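Local coordinates for protein cytolethal distending toxin subunit B (Escherichia coli, PDB 2F1N) that nicks DNA as the active subunit of a tripartite bacterial toxin, very probably causing the DNA damage that leads to G2/M cell cycle arrest in intoxicated cells, at residues A[28-31]-A[32-36]; A[161-164]-A[165-169]; A[195-199]-A[200-204]. All coordinates share one frame; numbering follows the deposited sequence.

Contact 1. Residues A[28-31]-A[32-36]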
loop_
_atom_site.group_PDB
_atom_site.type_symbol
_atom_site.label_atom_id
_atom_site.label_comp_id
_atom_site.label_asym_id
_atom_site.label_seq_id
_atom_site.Cartn_x
_atom_site.Cartn_y
_atom_site.Cartn_z
ATOM N N ALA A 28 4.304 -16.312 -12.141
ATOM C CA ALA A 28 4.525 -16.693 -13.524
ATOM C C ALA A 28 3.744 -15.928 -14.611
ATOM O O ALA A 28 4.097 -15.953 -15.801
ATOM C CB ALA A 28 4.326 -18.170 -13.661
ATOM N N THR A 29 2.726 -15.175 -14.233
ATOM C CA THR A 29 1.871 -14.617 -15.288
ATOM C C THR A 29 1.390 -13.176 -15.095
ATOM O O THR A 29 0.317 -12.800 -15.619
ATOM C CB THR A 29 0.682 -15.535 -15.463
ATOM O OG1 THR A 29 -0.195 -14.977 -16.441
ATOM C CG2 THR A 29 -0.117 -15.584 -14.186
ATOM N N THR A 30 2.175 -12.367 -14.393
ATOM C CA THR A 30 1.733 -10.984 -14.089
ATOM C C THR A 30 2.154 -9.925 -15.094
ATOM O O THR A 30 1.978 -8.743 -14.785
ATOM C CB THR A 30 2.297 -10.459 -12.739
ATOM O OG1 THR A 30 3.242 -11.382 -12.213
ATOM C CG2 THR A 30 1.217 -10.378 -11.699
ATOM N N GLU A 31 2.741 -10.290 -16.250
ATOM C CA GLU A 31 3.282 -9.260 -17.133
ATOM C C GLU A 31 2.240 -8.229 -17.592
ATOM O O GLU A 31 2.525 -7.023 -17.576
ATOM C CB GLU A 31 4.039 -9.856 -18.338
ATOM C CG GLU A 31 5.357 -10.524 -17.915
ATOM C CD GLU A 31 5.727 -11.785 -18.713
ATOM O OE1 GLU A 31 5.907 -11.681 -19.968
ATOM O OE2 GLU A 31 5.856 -12.883 -18.070
ATOM N N SER A 32 1.048 -8.674 -17.986
ATOM C CA SER A 32 0.023 -7.720 -18.433
ATOM C C SER A 32 -0.498 -6.853 -17.311
ATOM O O SER A 32 -0.664 -5.657 -17.483
ATOM C CB SER A 32 -1.142 -8.405 -19.162
ATOM O OG SER A 32 -0.688 -8.881 -20.427
ATOM N N LYS A 33 -0.753 -7.463 -16.158
ATOM C CA LYS A 33 -1.246 -6.696 -15.033
ATOM C C LYS A 33 -0.262 -5.603 -14.658
ATOM O O LYS A 33 -0.706 -4.509 -14.310
ATOM C CB LYS A 33 -1.559 -7.579 -13.849
ATOM C CG LYS A 33 -2.893 -8.313 -14.043
ATOM C CD LYS A 33 -3.047 -9.430 -13.025
ATOM C CE LYS A 33 -4.443 -10.067 -13.205
ATOM N NZ LYS A 33 -4.780 -11.055 -12.153
ATOM N N TRP A 34 1.045 -5.884 -14.736
ATOM C CA TRP A 34 2.023 -4.803 -14.527
ATOM C C TRP A 34 2.178 -3.876 -15.728
ATOM O O TRP A 34 1.994 -2.677 -15.592
ATOM C CB TRP A 34 3.379 -5.349 -14.118
ATOM C CG TRP A 34 3.417 -5.683 -12.655
ATOM C CD1 TRP A 34 3.124 -6.905 -12.052
ATOM C CD2 TRP A 34 3.823 -4.800 -11.596
ATOM N NE1 TRP A 34 3.280 -6.798 -10.688
ATOM C CE2 TRP A 34 3.732 -5.534 -10.382
ATOM C CE3 TRP A 34 4.204 -3.447 -11.556
ATOM C CZ2 TRP A 34 4.023 -4.972 -9.131
ATOM C CZ3 TRP A 34 4.572 -2.901 -10.319
ATOM C CH2 TRP A 34 4.456 -3.660 -9.126
ATOM N N ASN A 35 2.493 -4.438 -16.915
ATOM C CA ASN A 35 2.869 -3.582 -18.069
ATOM C C ASN A 35 1.720 -2.781 -18.635
ATOM O O ASN A 35 1.947 -1.699 -19.187
ATOM C CB ASN A 35 3.574 -4.347 -19.218
ATOM C CG ASN A 35 4.289 -3.389 -20.237
ATOM O OD1 ASN A 35 4.992 -2.423 -19.868
ATOM N ND2 ASN A 35 4.104 -3.672 -21.542
ATOM N N ILE A 36 0.500 -3.297 -18.464
ATOM C CA ILE A 36 -0.693 -2.535 -18.847
ATOM C C ILE A 36 -1.414 -1.870 -17.682
ATOM O O ILE A 36 -1.484 -0.650 -17.633
ATOM C CB ILE A 36 -1.676 -3.413 -19.688
ATOM C CG1 ILE A 36 -0.899 -4.156 -20.767
ATOM C CG2 ILE A 36 -2.807 -2.534 -20.280
ATOM C CD1 ILE A 36 -0.347 -3.268 -21.839
HETATM O O HOH W 1 -0.950 -10.502 -16.085
#
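The indole of Trp34 is the flat group of this helix start, and its pyrrole edge is what meets Thr30: CD1 of Trp34 lies 3.5 Å from Thr30 O, which sits in the ring plane, and 3.7 Å from Thr30 CB. The two side chains run side by side in the same direction, with the methyl CG2 of Thr30 also close to CD1. With CG of Trp34 anti to its own carbonyl carbon (chi1 -81°), the ring leans back over the preceding turn, so one carbonyl touches the indole edge and also takes the backbone bond, Trp34 N to Thr30 O at 3.0 Å. The next helical bond runs from Asn35 N to Glu31 O at 2.7 Å.

Thr30 holds the N-cap position, yet its hydroxyl does no capping. It turns instead to Ala26 O and Ser58 N, and its torsion is unusual, OG1 nearly eclipsing the backbone N (chi1 8°), consistent with the pull of these two partners. A water serves one early amide of the helix: it accepts from Lys33 N at 3.0 Å and donates to Thr29 O at 2.7 Å, linking the loop to the first turn. Lys33 leads away along an extended chain, and its NZ bonds to Leu23 O and Ser251 O. The side chain of Asn35 bonds through OD1 to Arg39, one turn further along the helix. Glu31 and Ser32 lie on exposed parts of the first turn.

The buried Trp34 ring ties helix 31-42 to the eight-stranded sheet. Its NE1 bonds to Ala56 O at the end of strand 50-56, while its carbons pack on Ala110 and Val112 of strand 109-113 and on Ile95 and Phe97 of strand 92-98.

Contact 2. Residues A[161-164]-A[165-169]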
loop_
_atom_site.group_PDB
_atom_site.type_symbol
_atom_site.label_atom_id
_atom_site.label_comp_id
_atom_site.label_asym_id
_atom_site.label_seq_id
_atom_site.Cartn_x
_atom_site.Cartn_y
_atom_site.Cartn_z
ATOM N N GLU A 161 -1.905 -1.579 14.412
ATOM C CA GLU A 161 -1.248 -1.328 15.691
ATOM C C GLU A 161 0.296 -1.407 15.592
ATOM O O GLU A 161 1.027 -0.595 16.229
ATOM C CB GLU A 161 -1.817 -2.215 16.796
ATOM C CG GLU A 161 -3.289 -1.885 17.059
ATOM C CD GLU A 161 -4.083 -2.972 17.754
ATOM O OE1 GLU A 161 -3.564 -4.088 17.970
ATOM O OE2 GLU A 161 -5.278 -2.694 18.058
ATOM N N GLU A 162 0.781 -2.342 14.790
ATOM C CA GLU A 162 2.218 -2.432 14.544
ATOM C C GLU A 162 2.800 -1.157 13.935
ATOM O O GLU A 162 3.866 -0.719 14.341
ATOM C CB GLU A 162 2.615 -3.647 13.707
ATOM C CG GLU A 162 4.150 -3.813 13.618
ATOM C CD GLU A 162 4.615 -5.170 13.110
ATOM O OE1 GLU A 162 4.333 -5.517 11.968
ATOM O OE2 GLU A 162 5.292 -5.904 13.862
ATOM N N VAL A 163 2.093 -0.549 12.978
ATOM C CA VAL A 163 2.585 0.678 12.343
ATOM C C VAL A 163 2.537 1.813 13.354
ATOM O O VAL A 163 3.497 2.557 13.492
ATOM C CB VAL A 163 1.719 1.073 11.119
ATOM C CG1 VAL A 163 2.138 2.462 10.591
ATOM C CG2 VAL A 163 1.857 -0.017 10.004
ATOM N N TYR A 164 1.434 1.942 14.071
ATOM C CA TYR A 164 1.347 3.008 15.080
ATOM C C TYR A 164 2.502 2.873 16.107
ATOM O O TYR A 164 3.179 3.852 16.467
ATOM C CB TYR A 164 0.019 2.824 15.844
ATOM C CG TYR A 164 -0.061 3.641 17.119
ATOM C CD1 TYR A 164 -0.439 4.980 17.082
ATOM C CD2 TYR A 164 0.213 3.057 18.357
ATOM C CE1 TYR A 164 -0.556 5.708 18.282
ATOM C CE2 TYR A 164 0.138 3.774 19.527
ATOM C CZ TYR A 164 -0.250 5.098 19.486
ATOM O OH TYR A 164 -0.362 5.801 20.686
ATOM N N ASN A 165 2.706 1.664 16.610
ATOM C CA ASN A 165 3.779 1.475 17.611
ATOM C C ASN A 165 5.197 1.655 17.064
ATOM O O ASN A 165 6.112 2.109 17.799
ATOM C CB ASN A 165 3.609 0.153 18.375
ATOM C CG ASN A 165 2.443 0.208 19.370
ATOM O OD1 ASN A 165 2.436 1.022 20.300
ATOM N ND2 ASN A 165 1.472 -0.652 19.194
ATOM N N PHE A 166 5.418 1.246 15.804
ATOM C CA PHE A 166 6.712 1.412 15.167
ATOM C C PHE A 166 7.166 2.887 15.202
ATOM O O PHE A 166 8.293 3.203 15.654
ATOM C CB PHE A 166 6.661 0.894 13.718
ATOM C CG PHE A 166 7.907 1.184 12.921
ATOM C CD1 PHE A 166 9.135 0.617 13.267
ATOM C CD2 PHE A 166 7.853 2.073 11.835
ATOM C CE1 PHE A 166 10.303 0.894 12.530
ATOM C CE2 PHE A 166 9.003 2.333 11.080
ATOM C CZ PHE A 166 10.245 1.756 11.451
ATOM N N PHE A 167 6.289 3.787 14.770
ATOM C CA PHE A 167 6.621 5.202 14.777
ATOM C C PHE A 167 6.651 5.752 16.206
ATOM O O PHE A 167 7.567 6.463 16.539
ATOM C CB PHE A 167 5.663 6.006 13.885
ATOM C CG PHE A 167 5.846 5.702 12.462
ATOM C CD1 PHE A 167 7.091 5.978 11.848
ATOM C CD2 PHE A 167 4.881 4.983 11.762
ATOM C CE1 PHE A 167 7.327 5.638 10.538
ATOM C CE2 PHE A 167 5.128 4.602 10.443
ATOM C CZ PHE A 167 6.335 4.917 9.836
ATOM N N ARG A 168 5.694 5.372 17.057
ATOM C CA ARG A 168 5.705 5.872 18.460
ATOM C C ARG A 168 7.010 5.565 19.182
ATOM O O ARG A 168 7.514 6.396 19.978
ATOM C CB ARG A 168 4.527 5.232 19.277
ATOM C CG ARG A 168 4.282 5.952 20.638
ATOM C CD ARG A 168 2.884 5.796 21.120
ATOM N NE ARG A 168 2.712 6.340 22.470
ATOM C CZ ARG A 168 3.063 5.734 23.612
ATOM N NH1 ARG A 168 3.664 4.554 23.632
ATOM N NH2 ARG A 168 2.835 6.351 24.763
ATOM N N ASP A 169 7.569 4.389 18.913
ATOM C CA ASP A 169 8.748 3.929 19.626
ATOM C C ASP A 169 10.057 4.465 19.035
ATOM O O ASP A 169 11.128 4.165 19.572
ATOM C CB ASP A 169 8.800 2.411 19.556
ATOM C CG ASP A 169 7.766 1.748 20.459
ATOM O OD1 ASP A 169 7.109 2.450 21.275
ATOM O OD2 ASP A 169 7.550 0.531 20.354
#
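Glu161 O is gripped twice by Asn165. The backbone N donates to it at 2.8 Å, as expected one helical turn on, and the amide ND2 adds a weak, strongly bent bond at 3.0 Å. The asparagine can fold back this way because its CG stands beside its own backbone N (chi1 -73°). Two more bonds of the same i to i+4 kind are Phe166 N to Glu162 O at 2.9 Å and Arg168 N to Tyr164 O at 3.0 Å; Tyr164 O also accepts from the hydroxyl of Ser229. The bond from Phe167 N to Val163 O is long and weak.

Beside this backbone, OD1 of Asn165 lies 3.6 Å from CD2 of the Tyr164 ring, with the amide plane turned 77° from that of the ring. Tyr164 and Arg168 extend side by side in one direction. Their ring and guanidinium planes are only 11° apart, but the touching is done by the aliphatic part of the arginine, whose CD lies 3.3 Å from Tyr164 OH.

On the inner side, CG1 of Val163 meets CE2 of Phe167 at 3.7 Å. Phe166 presents its ring edge to a face of Phe167: CD2 of Phe166 stands 3.7 Å above the plane of the Phe167 ring, over its centre. Phe121 meets both phenylalanines edge to face, and Trp180 meets Phe167 with its ring nearly parallel. Val163 and Phe167 also pack on Phe144 of strand 141-147, and Val163 on Trp180 of strand 179-183.

The chemistry is that of an amphipathic helix near its C-terminal end. Aliphatic and aromatic carbons on one side fill the interface with the six-stranded sheet. Tyr164 faces helix 199-203, whereas Asn165, partly exposed, and Arg168, exposed, keep their polar ends toward the more open part.

Contact 3. Residues A[195-199]-A[200-204]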
loop_
_atom_site.group_PDB
_atom_site.type_symbol
_atom_site.label_atom_id
_atom_site.label_comp_id
_atom_site.label_asym_id
_atom_site.label_seq_id
_atom_site.Cartn_x
_atom_site.Cartn_y
_atom_site.Cartn_z
ATOM N N MET A 195 -13.588 -0.818 15.207
ATOM C CA MET A 195 -14.094 -1.248 16.535
ATOM C C MET A 195 -13.161 -2.207 17.291
ATOM O O MET A 195 -13.337 -2.447 18.495
ATOM C CB MET A 195 -15.530 -1.787 16.473
ATOM C CG MET A 195 -15.633 -3.295 16.194
ATOM S SD MET A 195 -17.282 -3.835 15.678
ATOM C CE MET A 195 -17.968 -4.521 17.090
ATOM N N ASN A 196 -12.198 -2.767 16.562
ATOM C CA ASN A 196 -11.214 -3.688 17.088
ATOM C C ASN A 196 -9.812 -3.090 17.271
ATOM O O ASN A 196 -8.865 -3.794 17.594
ATOM C CB ASN A 196 -11.255 -4.987 16.266
ATOM C CG ASN A 196 -12.502 -5.790 16.600
ATOM O OD1 ASN A 196 -12.607 -6.259 17.726
ATOM N ND2 ASN A 196 -13.454 -5.917 15.660
ATOM N N LEU A 197 -9.701 -1.782 17.096
ATOM C CA LEU A 197 -8.470 -1.071 17.431
ATOM C C LEU A 197 -8.477 -0.613 18.887
ATOM O O LEU A 197 -9.540 -0.363 19.447
ATOM C CB LEU A 197 -8.288 0.146 16.518
ATOM C CG LEU A 197 -8.120 -0.191 15.047
ATOM C CD1 LEU A 197 -8.263 1.050 14.251
ATOM C CD2 LEU A 197 -6.757 -0.856 14.814
ATOM N N THR A 198 -7.295 -0.527 19.503
ATOM C CA THR A 198 -7.208 0.058 20.846
ATOM C C THR A 198 -7.623 1.528 20.848
ATOM O O THR A 198 -7.584 2.220 19.838
ATOM C CB THR A 198 -5.791 -0.056 21.457
ATOM O OG1 THR A 198 -4.856 0.552 20.556
ATOM C CG2 THR A 198 -5.329 -1.483 21.551
ATOM N N VAL A 199 -8.012 2.027 22.023
ATOM C CA VAL A 199 -8.404 3.424 22.144
ATOM C C VAL A 199 -7.332 4.413 21.630
ATOM O O VAL A 199 -7.646 5.306 20.872
ATOM C CB VAL A 199 -8.723 3.791 23.601
ATOM C CG1 VAL A 199 -9.033 5.295 23.697
ATOM C CG2 VAL A 199 -9.841 2.900 24.121
ATOM N N PRO A 200 -6.083 4.292 22.046
ATOM C CA PRO A 200 -5.078 5.259 21.560
ATOM C C PRO A 200 -4.892 5.178 20.043
ATOM O O PRO A 200 -4.716 6.214 19.426
ATOM C CB PRO A 200 -3.821 4.820 22.272
ATOM C CG PRO A 200 -4.371 4.202 23.511
ATOM C CD PRO A 200 -5.482 3.317 22.980
ATOM N N VAL A 201 -4.991 3.990 19.438
ATOM C CA VAL A 201 -4.798 3.909 17.980
ATOM C C VAL A 201 -6.005 4.507 17.252
ATOM O O VAL A 201 -5.852 5.222 16.264
ATOM C CB VAL A 201 -4.507 2.455 17.514
ATOM C CG1 VAL A 201 -4.570 2.372 16.000
ATOM C CG2 VAL A 201 -3.149 2.010 18.058
ATOM N N ARG A 202 -7.215 4.226 17.749
ATOM C CA ARG A 202 -8.421 4.904 17.247
ATOM C C ARG A 202 -8.346 6.443 17.227
ATOM O O ARG A 202 -8.767 7.089 16.258
ATOM C CB ARG A 202 -9.635 4.463 18.054
ATOM C CG ARG A 202 -9.966 3.007 17.843
ATOM C CD ARG A 202 -11.216 2.567 18.563
ATOM N NE ARG A 202 -12.235 3.591 18.422
ATOM C CZ ARG A 202 -13.306 3.663 19.196
ATOM N NH1 ARG A 202 -13.485 2.746 20.150
ATOM N NH2 ARG A 202 -14.194 4.643 19.012
ATOM N N ARG A 203 -7.803 7.016 18.292
ATOM C CA ARG A 203 -7.731 8.455 18.455
ATOM C C ARG A 203 -6.592 9.022 17.641
ATOM O O ARG A 203 -6.516 10.243 17.435
ATOM C CB ARG A 203 -7.498 8.816 19.932
ATOM C CG ARG A 203 -8.702 8.573 20.886
ATOM C CD ARG A 203 -10.090 8.817 20.272
ATOM N NE ARG A 203 -11.181 8.325 21.125
ATOM C CZ ARG A 203 -12.192 7.567 20.704
ATOM N NH1 ARG A 203 -12.278 7.196 19.425
ATOM N NH2 ARG A 203 -13.118 7.174 21.569
ATOM N N ALA A 204 -5.710 8.134 17.181
ATOM C CA ALA A 204 -4.521 8.539 16.446
ATOM C C ALA A 204 -4.591 8.191 14.944
ATOM O O ALA A 204 -3.598 8.349 14.233
ATOM C CB ALA A 204 -3.252 7.881 17.087
#
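Pro200 sits against Val199 and Thr198 at the start of the helix: its CD lies 3.3 Å from Val199 CB, a closeness that largely follows from the peptide link between them, and also touches Thr198 CB. Having no N-H costs proline nothing here, since no carbonyl of the helix lies four residues back, the helix having only just begun.

Val201 turns inward. Its CG2 approaches Thr198 OG1 at 3.4 Å, and CG1 meets CD2 of Leu197 at 4.1 Å, the leucine and valine side chains crossing at about a right angle. Because CG1 stands anti to the backbone N (chi1 170°), the two methyls of Val201 divide between these neighbours.

Arg202 closes the first turn with a nearly straight bond from its N to Thr198 O at 2.9 Å (176° at the hydrogen). The aliphatic part of its chain folds back along the segment before: CG lies 3.6 Å from Leu197 CB, and CD lies 3.5 Å from Leu197 O. A bend at chi3 then leads toward Glu194, with which NE forms a long, weak ion pair.

Arg203 repeats the backbone pattern less directly, its N reaching Val199 O at 3.1 Å. Its CG also rests near that oxygen, and the chain bends early, at chi2. Ala204 ends the turn, its N bonding to Val201 O at 3.1 Å, and its backbone pairs with Asn228 where strand 205-208 begins to join the sheet.

Residues 195-203 belong to the nuclear localization signal, carried here on a loop and a short helix. Chemically the signal is divided: the buried, apolar Leu197 and Val201 hold it to Val160 and Tyr164 of helix 156-168, whereas its basic groups remain nearer the solvent, Arg203 exposed and Arg202 partly so.

From the N terminus, contact 1 turns the loop after strand 18-25 into helix 31-42, which packs on the eight-stranded sheet. Contact 2 lies on helix 156-168, against the six-stranded sheet, and contact 3 turns the loop after helix 190-194 into helix 199-203, ahead of strand 205-208. All three are local and in series, so none nests in or crosses another. Contact 1 lies across the chain's centre from the others, about 34 and 38 Å away between centres. Contacts 2 and 3 touch: Glu161 OE2 probably bonds to Thr198 N, and Tyr164 packs on Val201 and Ala204. Contacts 2 and 3 lie outside the six-stranded sheet and contact 1 beside the eight-stranded one, in the DNase I-like fold.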